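PDB 4YJ6: aryl acylamidase from bacterium CSBL00001, which probably hydrolyses the amide bond of N-acylated aromatic amines, releasing the arylamine and a carboxylate. Local coordinates for residues L256-A261 with A466-I471; P202-V207 with D248-R253; L394-T399 with M458-D463. All coordinates share one frame; numbering follows the deposited sequence.

Contact 1. Residues L256-A261 with A466-I471; sequences LDFTSA and ADLDVI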
ATOM      1  N   LEU A 256      19.072  -9.061  -1.324  1.00 13.76           N
ATOM      2  CA  LEU A 256      18.482 -10.028  -0.372  1.00 12.05           C
ATOM      3  C   LEU A 256      17.682 -11.070  -1.129  1.00 13.40           C
ATOM      4  O   LEU A 256      17.252 -10.847  -2.257  1.00 16.52           O
ATOM      5  CB  LEU A 256      17.507  -9.311   0.564  1.00 15.26           C
ATOM      6  CG  LEU A 256      18.094  -8.227   1.452  1.00 17.39           C
ATOM      7  CD1 LEU A 256      16.958  -7.547   2.243  1.00 16.65           C
ATOM      8  CD2 LEU A 256      19.137  -8.841   2.402  1.00 16.92           C
ATOM      9  N   ASP A 257      17.452 -12.215  -0.492  1.00 13.38           N
ATOM     10  CA  ASP A 257      16.479 -13.152  -1.011  1.00 15.68           C
ATOM     11  C   ASP A 257      15.352 -13.217   0.019  1.00 12.50           C
ATOM     12  O   ASP A 257      15.467 -13.850   1.058  1.00 13.63           O
ATOM     13  CB  ASP A 257      17.108 -14.537  -1.250  1.00 18.15           C
ATOM     14  CG  ASP A 257      16.091 -15.589  -1.615  1.00 19.11           C
ATOM     15  OD1 ASP A 257      14.929 -15.244  -1.868  1.00 13.46           O
ATOM     16  OD2 ASP A 257      16.464 -16.799  -1.647  1.00 22.28           O
ATOM     17  N   PHE A 258      14.256 -12.538  -0.281  1.00 11.73           N
ATOM     18  CA  PHE A 258      13.143 -12.456   0.654  1.00 11.45           C
ATOM     19  C   PHE A 258      12.526 -13.833   0.910  1.00 12.35           C
ATOM     20  O   PHE A 258      11.928 -14.063   1.965  1.00 11.92           O
ATOM     21  CB  PHE A 258      12.081 -11.505   0.068  1.00 12.32           C
ATOM     22  CG  PHE A 258      12.403 -10.046   0.295  1.00 13.31           C
ATOM     23  CD1 PHE A 258      13.433  -9.418  -0.417  1.00 12.86           C
ATOM     24  CD2 PHE A 258      11.683  -9.316   1.237  1.00 10.64           C
ATOM     25  CE1 PHE A 258      13.735  -8.052  -0.187  1.00 12.32           C
ATOM     26  CE2 PHE A 258      11.945  -7.950   1.459  1.00 11.20           C
ATOM     27  CZ  PHE A 258      12.997  -7.325   0.747  1.00 10.32           C
ATOM     28  N   THR A 259      12.621 -14.741  -0.063  1.00 12.43           N
ATOM     29  CA  THR A 259      12.000 -16.060   0.145  1.00 15.25           C
ATOM     30  C   THR A 259      12.752 -16.878   1.188  1.00 13.90           C
ATOM     31  O   THR A 259      12.216 -17.848   1.729  1.00 15.34           O
ATOM     32  CB  THR A 259      11.871 -16.886  -1.182  1.00 16.67           C
ATOM     33  OG1 THR A 259      13.165 -17.269  -1.643  1.00 16.98           O
ATOM     34  CG2 THR A 259      11.148 -16.082  -2.258  1.00 15.35           C
ATOM     35  N   SER A 260      13.994 -16.503   1.470  1.00 14.00           N
ATOM     36  CA  SER A 260      14.809 -17.254   2.411  1.00 16.22           C
ATOM     37  C   SER A 260      14.264 -17.152   3.839  1.00 15.03           C
ATOM     38  O   SER A 260      14.576 -17.988   4.687  1.00 16.87           O
ATOM     39  CB  SER A 260      16.278 -16.818   2.376  1.00 18.12           C
ATOM     40  OG  SER A 260      16.460 -15.528   2.968  1.00 16.63           O
ATOM     41  N   ALA A 261      13.460 -16.137   4.095  1.00 11.99           N
ATOM     42  CA  ALA A 261      12.911 -15.896   5.433  1.00 14.89           C
ATOM     43  C   ALA A 261      11.577 -16.607   5.679  1.00 14.36           C
ATOM     44  O   ALA A 261      11.108 -16.680   6.828  1.00 14.30           O
ATOM     45  CB  ALA A 261      12.715 -14.400   5.621  1.00 16.29           C
ATOM     46  N   ALA A 466      15.352  -4.495   8.646  1.00 10.33           N
ATOM     47  CA  ALA A 466      15.050  -5.880   8.990  1.00 11.93           C
ATOM     48  C   ALA A 466      13.827  -6.402   8.230  1.00  9.46           C
ATOM     49  O   ALA A 466      12.926  -7.037   8.791  1.00 10.75           O
ATOM     50  CB  ALA A 466      14.864  -6.036  10.538  1.00  9.22           C
ATOM     51  N   ASP A 467      13.802  -6.162   6.925  1.00  9.74           N
ATOM     52  CA  ASP A 467      12.714  -6.659   6.095  1.00  9.24           C
ATOM     53  C   ASP A 467      12.526  -8.164   6.227  1.00 10.75           C
ATOM     54  O   ASP A 467      11.390  -8.649   6.247  1.00 10.31           O
ATOM     55  CB  ASP A 467      13.004  -6.370   4.620  1.00  8.77           C
ATOM     56  CG  ASP A 467      13.193  -4.890   4.333  1.00 10.75           C
ATOM     57  OD1 ASP A 467      14.213  -4.351   4.801  1.00 10.07           O
ATOM     58  OD2 ASP A 467      12.298  -4.290   3.697  1.00 10.93           O
ATOM     59  N   LEU A 468      13.621  -8.917   6.306  1.00  9.40           N
ATOM     60  CA  LEU A 468      13.454 -10.382   6.332  1.00 12.14           C
ATOM     61  C   LEU A 468      12.812 -10.811   7.673  1.00 10.87           C
ATOM     62  O   LEU A 468      12.063 -11.770   7.705  1.00 11.44           O
ATOM     63  CB  LEU A 468      14.808 -11.099   6.164  1.00 11.65           C
ATOM     64  CG  LEU A 468      15.470 -10.883   4.792  1.00 17.77           C
ATOM     65  CD1 LEU A 468      16.655 -11.830   4.544  1.00 19.69           C
ATOM     66  CD2 LEU A 468      14.482 -11.047   3.727  1.00 17.13           C
ATOM     67  N   ASP A 469      13.071 -10.085   8.761  1.00 10.46           N
ATOM     68  CA  ASP A 469      12.432 -10.423  10.050  1.00 12.58           C
ATOM     69  C   ASP A 469      10.918 -10.237   9.917  1.00 13.49           C
ATOM     70  O   ASP A 469      10.125 -10.987  10.499  1.00 11.88           O
ATOM     71  CB  ASP A 469      12.920  -9.494  11.176  1.00 12.59           C
ATOM     72  CG  ASP A 469      14.311  -9.845  11.708  1.00 17.98           C
ATOM     73  OD1 ASP A 469      14.834 -10.939  11.393  1.00 17.64           O
ATOM     74  OD2 ASP A 469      14.869  -9.014  12.481  1.00 15.17           O
ATOM     75  N   VAL A 470      10.510  -9.201   9.196  1.00 10.72           N
ATOM     76  CA  VAL A 470       9.076  -8.934   8.991  1.00 10.55           C
ATOM     77  C   VAL A 470       8.475 -10.071   8.162  1.00 11.02           C
ATOM     78  O   VAL A 470       7.400 -10.572   8.494  1.00 11.36           O
ATOM     79  CB  VAL A 470       8.824  -7.589   8.312  1.00 11.26           C
ATOM     80  CG1 VAL A 470       7.310  -7.371   8.038  1.00 10.47           C
ATOM     81  CG2 VAL A 470       9.361  -6.450   9.198  1.00 12.08           C
ATOM     82  N   ILE A 471       9.152 -10.467   7.090  1.00 10.70           N
ATOM     83  CA  ILE A 471       8.679 -11.595   6.276  1.00 10.13           C
ATOM     84  C   ILE A 471       8.583 -12.853   7.175  1.00 12.33           C
ATOM     85  O   ILE A 471       7.596 -13.565   7.134  1.00 10.39           O
ATOM     86  CB  ILE A 471       9.622 -11.892   5.097  1.00 10.94           C
ATOM     87  CG1 ILE A 471       9.580 -10.758   4.047  1.00  8.80           C
ATOM     88  CG2 ILE A 471       9.271 -13.214   4.444  1.00 10.48           C
ATOM     89  CD1 ILE A 471       8.246 -10.651   3.273  1.00 12.15           C
TER

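Contact 2. Residues P202-V207 with D248-R253; sequences PSIGRV and DPASLR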
ATOM      1  N   PRO A 202       8.332  -1.749   2.594  1.00  8.40           N
ATOM      2  CA  PRO A 202       9.753  -2.062   2.819  1.00  7.16           C
ATOM      3  C   PRO A 202      10.495  -0.990   3.600  1.00  8.20           C
ATOM      4  O   PRO A 202      10.024   0.155   3.717  1.00  9.47           O
ATOM      5  CB  PRO A 202      10.353  -2.126   1.371  1.00  9.87           C
ATOM      6  CG  PRO A 202       9.220  -1.947   0.437  1.00 14.28           C
ATOM      7  CD  PRO A 202       8.050  -1.353   1.203  1.00  9.75           C
ATOM      8  N   SER A 203      11.685  -1.342   4.096  1.00  7.81           N
ATOM      9  CA  SER A 203      12.567  -0.367   4.729  1.00  8.75           C
ATOM     10  C   SER A 203      12.827   0.786   3.785  1.00  8.25           C
ATOM     11  O   SER A 203      12.950   0.561   2.581  1.00  9.36           O
ATOM     12  CB  SER A 203      13.932  -1.034   5.016  1.00 10.02           C
ATOM     13  OG  SER A 203      13.778  -2.074   5.971  1.00  8.36           O
ATOM     14  N   ILE A 204      13.050   1.997   4.312  1.00  7.16           N
ATOM     15  CA  ILE A 204      13.448   3.072   3.408  1.00  7.84           C
ATOM     16  C   ILE A 204      14.762   2.664   2.681  1.00  9.07           C
ATOM     17  O   ILE A 204      15.710   2.134   3.275  1.00 10.40           O
ATOM     18  CB  ILE A 204      13.535   4.461   4.151  1.00  9.70           C
ATOM     19  CG1 ILE A 204      13.886   5.586   3.150  1.00 10.28           C
ATOM     20  CG2 ILE A 204      14.613   4.419   5.282  1.00 10.45           C
ATOM     21  CD1 ILE A 204      12.761   5.859   2.040  1.00 12.04           C
ATOM     22  N   GLY A 205      14.800   2.938   1.372  1.00  8.05           N
ATOM     23  CA  GLY A 205      15.960   2.583   0.548  1.00 10.49           C
ATOM     24  C   GLY A 205      15.963   1.178  -0.005  1.00 11.04           C
ATOM     25  O   GLY A 205      16.825   0.860  -0.825  1.00  9.68           O
ATOM     26  N   ARG A 206      15.059   0.320   0.452  1.00  8.88           N
ATOM     27  CA  ARG A 206      15.017  -1.072  -0.000  1.00  8.55           C
ATOM     28  C   ARG A 206      14.499  -1.177  -1.437  1.00 10.09           C
ATOM     29  O   ARG A 206      15.081  -1.875  -2.257  1.00  9.62           O
ATOM     30  CB  ARG A 206      14.114  -1.893   0.958  1.00  9.30           C
ATOM     31  CG  ARG A 206      14.044  -3.392   0.621  1.00  9.77           C
ATOM     32  CD  ARG A 206      15.411  -4.068   0.829  1.00 10.59           C
ATOM     33  NE  ARG A 206      15.726  -4.094   2.251  1.00  9.32           N
ATOM     34  CZ  ARG A 206      16.961  -4.074   2.763  1.00  8.96           C
ATOM     35  NH1 ARG A 206      18.039  -3.993   1.998  1.00  9.08           N
ATOM     36  NH2 ARG A 206      17.113  -4.150   4.091  1.00  9.37           N
ATOM     37  N   VAL A 207      13.402  -0.493  -1.730  1.00  7.97           N
ATOM     38  CA  VAL A 207      12.863  -0.403  -3.114  1.00  9.50           C
ATOM     39  C   VAL A 207      13.049   1.040  -3.592  1.00  8.61           C
ATOM     40  O   VAL A 207      12.727   1.994  -2.872  1.00  9.90           O
ATOM     41  CB  VAL A 207      11.342  -0.741  -3.096  1.00 10.51           C
ATOM     42  CG1 VAL A 207      10.677  -0.570  -4.499  1.00  9.07           C
ATOM     43  CG2 VAL A 207      11.131  -2.148  -2.577  1.00  9.61           C
ATOM     44  N   ASP A 248      18.071   7.110  -6.278  1.00 10.49           N
ATOM     45  CA  ASP A 248      17.258   7.320  -5.084  1.00 11.75           C
ATOM     46  C   ASP A 248      18.245   7.573  -3.957  1.00  9.34           C
ATOM     47  O   ASP A 248      19.072   6.746  -3.660  1.00  9.52           O
ATOM     48  CB  ASP A 248      16.384   6.084  -4.819  1.00 10.85           C
ATOM     49  CG  ASP A 248      15.659   6.149  -3.485  1.00 12.59           C
ATOM     50  OD1 ASP A 248      15.954   7.033  -2.652  1.00 11.26           O
ATOM     51  OD2 ASP A 248      14.814   5.258  -3.243  1.00 11.29           O
ATOM     52  N   PRO A 249      18.224   8.773  -3.399  1.00  9.72           N
ATOM     53  CA  PRO A 249      19.291   9.115  -2.455  1.00 11.07           C
ATOM     54  C   PRO A 249      19.205   8.368  -1.116  1.00 12.63           C
ATOM     55  O   PRO A 249      20.063   8.591  -0.280  1.00 12.78           O
ATOM     56  CB  PRO A 249      19.067  10.614  -2.195  1.00 13.19           C
ATOM     57  CG  PRO A 249      17.605  10.857  -2.498  1.00 14.68           C
ATOM     58  CD  PRO A 249      17.287   9.889  -3.648  1.00 11.95           C
ATOM     59  N   ALA A 250      18.186   7.547  -0.904  1.00 11.00           N
ATOM     60  CA  ALA A 250      18.192   6.660   0.253  1.00 11.08           C
ATOM     61  C   ALA A 250      18.589   5.233  -0.106  1.00  9.94           C
ATOM     62  O   ALA A 250      18.615   4.378   0.763  1.00  9.74           O
ATOM     63  CB  ALA A 250      16.794   6.654   0.887  1.00 12.59           C
ATOM     64  N   SER A 251      18.873   4.971  -1.380  1.00  9.58           N
ATOM     65  CA  SER A 251      18.972   3.591  -1.849  1.00  9.65           C
ATOM     66  C   SER A 251      20.039   2.793  -1.119  1.00 10.80           C
ATOM     67  O   SER A 251      21.176   3.269  -0.939  1.00  9.66           O
ATOM     68  CB  SER A 251      19.315   3.568  -3.361  1.00  8.93           C
ATOM     69  OG  SER A 251      19.246   2.235  -3.822  1.00 10.92           O
ATOM     70  N   LEU A 252      19.699   1.545  -0.768  1.00  8.20           N
ATOM     71  CA  LEU A 252      20.639   0.633  -0.139  1.00  8.77           C
ATOM     72  C   LEU A 252      21.309  -0.270  -1.163  1.00 10.32           C
ATOM     73  O   LEU A 252      20.645  -0.851  -2.004  1.00 11.42           O
ATOM     74  CB  LEU A 252      19.853  -0.288   0.823  1.00  7.77           C
ATOM     75  CG  LEU A 252      19.049   0.497   1.854  1.00  8.99           C
ATOM     76  CD1 LEU A 252      18.171  -0.476   2.664  1.00  9.11           C
ATOM     77  CD2 LEU A 252      19.937   1.285   2.821  1.00 11.20           C
ATOM     78  N   ARG A 253      22.629  -0.398  -1.098  1.00  9.76           N
ATOM     79  CA  ARG A 253      23.308  -1.220  -2.086  1.00 11.80           C
ATOM     80  C   ARG A 253      23.464  -2.631  -1.516  1.00 13.61           C
ATOM     81  O   ARG A 253      24.567  -3.079  -1.179  1.00 12.53           O
ATOM     82  CB  ARG A 253      24.647  -0.597  -2.469  1.00  9.84           C
ATOM     83  CG  ARG A 253      25.118  -1.229  -3.786  1.00 16.06           C
ATOM     84  CD  ARG A 253      26.505  -1.060  -3.885  1.00 25.91           C
ATOM     85  NE  ARG A 253      26.833   0.147  -4.582  1.00 25.42           N
ATOM     86  CZ  ARG A 253      27.097   0.235  -5.898  1.00 23.92           C
ATOM     87  NH1 ARG A 253      26.989  -0.791  -6.690  1.00 35.24           N
ATOM     88  NH2 ARG A 253      27.437   1.406  -6.415  1.00 12.75           N
TER
HETATM   89  O   HOH W   1      16.767   1.264  -3.745  1.00 10.91           O
HETATM   90  O   HOH W   2      13.750   3.958  -1.114  1.00 12.32           O
HETATM   91  O   HOH W   3      17.988  -1.426  -2.357  1.00 10.93           O

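Contact 3. Residues L394-T399 with M458-D463; sequences LLLAPT and MLIIGD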
ATOM      1  N   LEU A 394      10.877  -7.249  17.287  1.00 12.14           N
ATOM      2  CA  LEU A 394       9.699  -6.950  16.482  1.00 10.63           C
ATOM      3  C   LEU A 394       8.758  -6.140  17.337  1.00 12.23           C
ATOM      4  O   LEU A 394       8.808  -6.254  18.553  1.00 11.85           O
ATOM      5  CB  LEU A 394       8.958  -8.228  16.075  1.00 13.38           C
ATOM      6  CG  LEU A 394       9.605  -9.149  15.046  1.00 19.95           C
ATOM      7  CD1 LEU A 394       8.898 -10.523  15.098  1.00 21.14           C
ATOM      8  CD2 LEU A 394       9.563  -8.561  13.606  1.00 12.94           C
ATOM      9  N   LEU A 395       7.895  -5.354  16.699  1.00 10.90           N
ATOM     10  CA  LEU A 395       6.839  -4.645  17.412  1.00 11.38           C
ATOM     11  C   LEU A 395       5.532  -4.962  16.702  1.00 12.70           C
ATOM     12  O   LEU A 395       5.462  -4.894  15.474  1.00 12.65           O
ATOM     13  CB  LEU A 395       7.090  -3.144  17.383  1.00 10.76           C
ATOM     14  CG  LEU A 395       6.007  -2.231  17.949  1.00 11.83           C
ATOM     15  CD1 LEU A 395       5.796  -2.571  19.409  1.00 10.94           C
ATOM     16  CD2 LEU A 395       6.438  -0.772  17.758  1.00 14.63           C
ATOM     17  N   LEU A 396       4.515  -5.323  17.467  1.00  9.33           N
ATOM     18  CA  LEU A 396       3.172  -5.577  16.933  1.00 11.13           C
ATOM     19  C   LEU A 396       2.232  -4.469  17.366  1.00 12.92           C
ATOM     20  O   LEU A 396       2.307  -3.995  18.497  1.00 11.41           O
ATOM     21  CB  LEU A 396       2.607  -6.894  17.475  1.00 11.06           C
ATOM     22  CG  LEU A 396       3.483  -8.112  17.275  1.00 10.56           C
ATOM     23  CD1 LEU A 396       2.835  -9.313  17.978  1.00 12.85           C
ATOM     24  CD2 LEU A 396       3.660  -8.344  15.768  1.00 10.77           C
ATOM     25  N   ALA A 397       1.294  -4.126  16.498  1.00 12.10           N
ATOM     26  CA  ALA A 397       0.267  -3.123  16.805  1.00 12.06           C
ATOM     27  C   ALA A 397      -0.898  -3.392  15.875  1.00 12.94           C
ATOM     28  O   ALA A 397      -0.744  -4.125  14.916  1.00 12.38           O
ATOM     29  CB  ALA A 397       0.834  -1.678  16.590  1.00 13.00           C
ATOM     30  N   PRO A 398      -2.082  -2.817  16.146  1.00 11.33           N
ATOM     31  CA  PRO A 398      -3.119  -2.876  15.115  1.00 11.46           C
ATOM     32  C   PRO A 398      -2.661  -2.006  13.952  1.00 12.24           C
ATOM     33  O   PRO A 398      -2.058  -0.960  14.181  1.00 12.32           O
ATOM     34  CB  PRO A 398      -4.362  -2.231  15.776  1.00 11.70           C
ATOM     35  CG  PRO A 398      -4.003  -2.105  17.286  1.00 11.56           C
ATOM     36  CD  PRO A 398      -2.477  -1.989  17.304  1.00 13.89           C
ATOM     37  N   THR A 399      -2.959  -2.398  12.721  1.00 12.69           N
ATOM     38  CA  THR A 399      -2.600  -1.531  11.591  1.00  9.95           C
ATOM     39  C   THR A 399      -3.339  -0.199  11.679  1.00 12.53           C
ATOM     40  O   THR A 399      -2.752   0.848  11.431  1.00 10.97           O
ATOM     41  CB  THR A 399      -2.962  -2.232  10.276  1.00 11.23           C
ATOM     42  OG1 THR A 399      -2.365  -3.528  10.310  1.00 10.51           O
ATOM     43  CG2 THR A 399      -2.472  -1.435   9.032  1.00 11.38           C
HETATM   44  N   MSE A 458      -3.218  -6.570  11.616  1.00 11.68           N
HETATM   45  CA  MSE A 458      -2.171  -6.324  12.601  1.00 10.15           C
HETATM   46  C   MSE A 458      -0.880  -5.918  11.899  1.00 14.42           C
HETATM   47  O   MSE A 458      -0.516  -6.507  10.888  1.00 12.73           O
HETATM   48  CB  MSE A 458      -1.902  -7.594  13.389  1.00 14.00           C
HETATM   49  CG  MSE A 458      -0.618  -7.486  14.148  1.00 15.98           C
HETATM   50 SE   MSE A 458      -0.560  -9.034  15.341  1.00 44.07          SE
HETATM   51  CE  MSE A 458      -0.101 -10.346  14.046  1.00 21.37           C
ATOM     52  N   LEU A 459      -0.216  -4.879  12.410  1.00 11.27           N
ATOM     53  CA  LEU A 459       1.039  -4.426  11.798  1.00  9.74           C
ATOM     54  C   LEU A 459       2.198  -5.091  12.508  1.00 11.19           C
ATOM     55  O   LEU A 459       2.263  -5.109  13.737  1.00 12.13           O
ATOM     56  CB  LEU A 459       1.168  -2.910  11.954  1.00 10.08           C
ATOM     57  CG  LEU A 459       2.277  -2.308  11.063  1.00 10.31           C
ATOM     58  CD1 LEU A 459       1.837  -2.447   9.585  1.00  9.23           C
ATOM     59  CD2 LEU A 459       2.493  -0.832  11.405  1.00  9.27           C
ATOM     60  N   ILE A 460       3.096  -5.678  11.725  1.00  8.90           N
ATOM     61  CA  ILE A 460       4.343  -6.198  12.236  1.00  9.04           C
ATOM     62  C   ILE A 460       5.451  -5.251  11.803  1.00 11.81           C
ATOM     63  O   ILE A 460       5.643  -5.040  10.598  1.00 10.19           O
ATOM     64  CB  ILE A 460       4.608  -7.591  11.617  1.00  9.81           C
ATOM     65  CG1 ILE A 460       3.453  -8.551  11.961  1.00 14.26           C
ATOM     66  CG2 ILE A 460       6.005  -8.152  12.037  1.00 10.91           C
ATOM     67  CD1 ILE A 460       3.621  -9.980  11.373  1.00 12.78           C
ATOM     68  N   ILE A 461       6.165  -4.674  12.767  1.00  8.59           N
ATOM     69  CA  ILE A 461       7.231  -3.725  12.449  1.00 10.38           C
ATOM     70  C   ILE A 461       8.590  -4.335  12.795  1.00  9.96           C
ATOM     71  O   ILE A 461       8.757  -4.907  13.899  1.00  9.71           O
ATOM     72  CB  ILE A 461       7.046  -2.410  13.271  1.00 10.64           C
ATOM     73  CG1 ILE A 461       5.624  -1.838  13.092  1.00 12.13           C
ATOM     74  CG2 ILE A 461       8.134  -1.371  12.865  1.00  8.48           C
ATOM     75  CD1 ILE A 461       5.355  -0.517  13.946  1.00 13.12           C
ATOM     76  N   GLY A 462       9.569  -4.217  11.882  1.00  9.87           N
ATOM     77  CA  GLY A 462      10.925  -4.637  12.197  1.00 10.05           C
ATOM     78  C   GLY A 462      11.844  -3.470  12.445  1.00  9.05           C
ATOM     79  O   GLY A 462      11.486  -2.310  12.213  1.00  9.01           O
ATOM     80  N   ASP A 463      13.047  -3.792  12.923  1.00  9.17           N
ATOM     81  CA  ASP A 463      14.109  -2.796  13.099  1.00 10.18           C
ATOM     82  C   ASP A 463      14.446  -2.234  11.723  1.00  9.88           C
ATOM     83  O   ASP A 463      14.085  -2.816  10.691  1.00  9.44           O
ATOM     84  CB  ASP A 463      15.338  -3.506  13.680  1.00 10.69           C
ATOM     85  CG  ASP A 463      16.402  -2.569  14.201  1.00 12.60           C
ATOM     86  OD1 ASP A 463      16.197  -1.346  14.312  1.00 11.55           O
ATOM     87  OD2 ASP A 463      17.476  -3.110  14.555  1.00 16.39           O
TER

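Contact 1. Residues L256-A261 with A466-I471
L468 reaches out from the first turn of helix 467-480 and meets the loop 256-261 with both of its methyls. CD2 comes over one face of the F258 ring, 4.1 Å above the plane and toward the rim, and reaches back to within 3.6 Å of F258 CA. CD1 goes the other way, to S260 OG at 4.0 Å. I471 brings CG1 to the edge of the same ring, 3.8 Å from F258 CD2, the two side chains crossing at about a right angle. Its other branch, CG2, with the CB of L468, packs on A261 CB, which also sits 3.4 Å from L468 O; a methyl suits a site pressed this closely by the helix backbone. Being broad, the buried F258 ring also packs on A235 and M238 of helix 231-241, filling the space between the two helices. An alanine in place of F258 would probably open a gap between loop and helix, leaving I471 CG1 and D467 CB without the ring they pack on. D467 makes that last contact obliquely, CB to F258 CE2 3.7 Å, and its carboxylate leads away to S203 OG and R206 NE.

In the amidase fold, a helix-flanked mixed sheet, this contact lays the loop leading to strand 270-273 against a helix whose D467, V470 and I471 side chains also touch strand 198-201.

No hydrogen bond crosses between the segments; the polar bonds shape the loop itself. D257 forms an Asx turn, OD1 accepting T259 N from 49° above the carboxylate plane and T259 OG1 on its syn side at 2.7 Å. S260 OG, held between backbone N and carbonyl carbon (chi1 72°), bonds to D257 O at 2.7 Å, an oxygen that also accepts S260 N.

Contact 2. Residues P202-V207 with D248-R253
L252 and G205 join two irregular loops, one of them built on a type I beta turn from D248 to S251, by a bond from L252 N to G205 O of 3.0 Å. Glycine fits at G205 for two reasons: its CA lies 3.2 Å from A250 O, so a side chain would run into that carbonyl, and at its positive phi a CB would also be jammed against I204 O.

The R206 CB points away from the other loop, but bends at chi2 (66°) and chi3 (68°) turn CD and then NE, and the end of the chain comes back toward L252. Its guanidinium, whose NE is paired with D467, receives L252 CD1 over one face, 3.5 Å above the plane and offset toward the rim; a leucine suits the place because its methyl can lie on that flat face. The same methyl touches I204 O, while L252 CG rests on G205 O. I204 sets CG1 anti to its backbone N (chi1 -177°), and that carbon meets A250 CB at 3.8 Å.

D248 opens the turn, and its OD1 accepts A250 N at 2.9 Å from above the carboxylate plane, an Asx turn. Its OD2 accepts F209 N and, through water 2, is linked to V207 O. Water 3 joins R206 O to L252 O. S251 OG, which also receives D245 N, lies 2.7 Å from water 1, itself 2.9 Å from G205 O.

Contact 3. Residues L394-T399 with M458-D463
L395 and I461 exchange two backbone hydrogen bonds, I461 N to L395 O at 2.8 Å and L395 N to I461 O at 3.0 Å. A397 and L459 form the next hydrogen-bonded pair, with L459 N reaching A397 O at 2.7 Å. These antiparallel pairs zip strand 394-398 to strand 454-462 within the central mixed sheet of the amidase fold; the N-to-C directions of the short strand segments differ by 157°. Between the bonded pairs, L396 CA makes a CA-H...O contact of 3.4 Å with L459 O.

The side chains of the paired strand residues that meet are apolar, as suits a buried sheet, and sort onto two faces. On one, L394 CD2 and L396 CD2 bracket I460, touching its CG2 and CG1 branches respectively, and L396 extends on to F297 of helix 284-299. On the other, L395 and I461 lie side by side, CD2 to CD1 4.0 Å, both against F389 of helix 368-389. Just past the strand's end, T399 OG1 is hydrogen-bonded to S445 OG. The selenomethionine M458, with CG anti to its backbone N (chi1 165°), has that CG 3.4 Å from A397 O and SE 4.3 Å from L396 CD2.

How the contacts relate
Helix 467-480 ties the three contacts together. At its start D467 of contact 1 reaches contact 2: OD1 lies 2.6 Å from S203 OG, probably a hydrogen bond, and forms a salt bridge with R206 NE at 3.0 Å. R206 is held further by L256 CD1, 3.5 Å from its CZ, on the face opposite L252, so leucines of both contacts sandwich the guanidinium. The helix follows strand 454-462 in the chain, and V470 CG2 packs 3.5 Å from G462 N of contact 3, which is nested within the loop that contact 1 closes. Contacts 2 and 3 do not touch, their nearest atoms being about 5 Å apart.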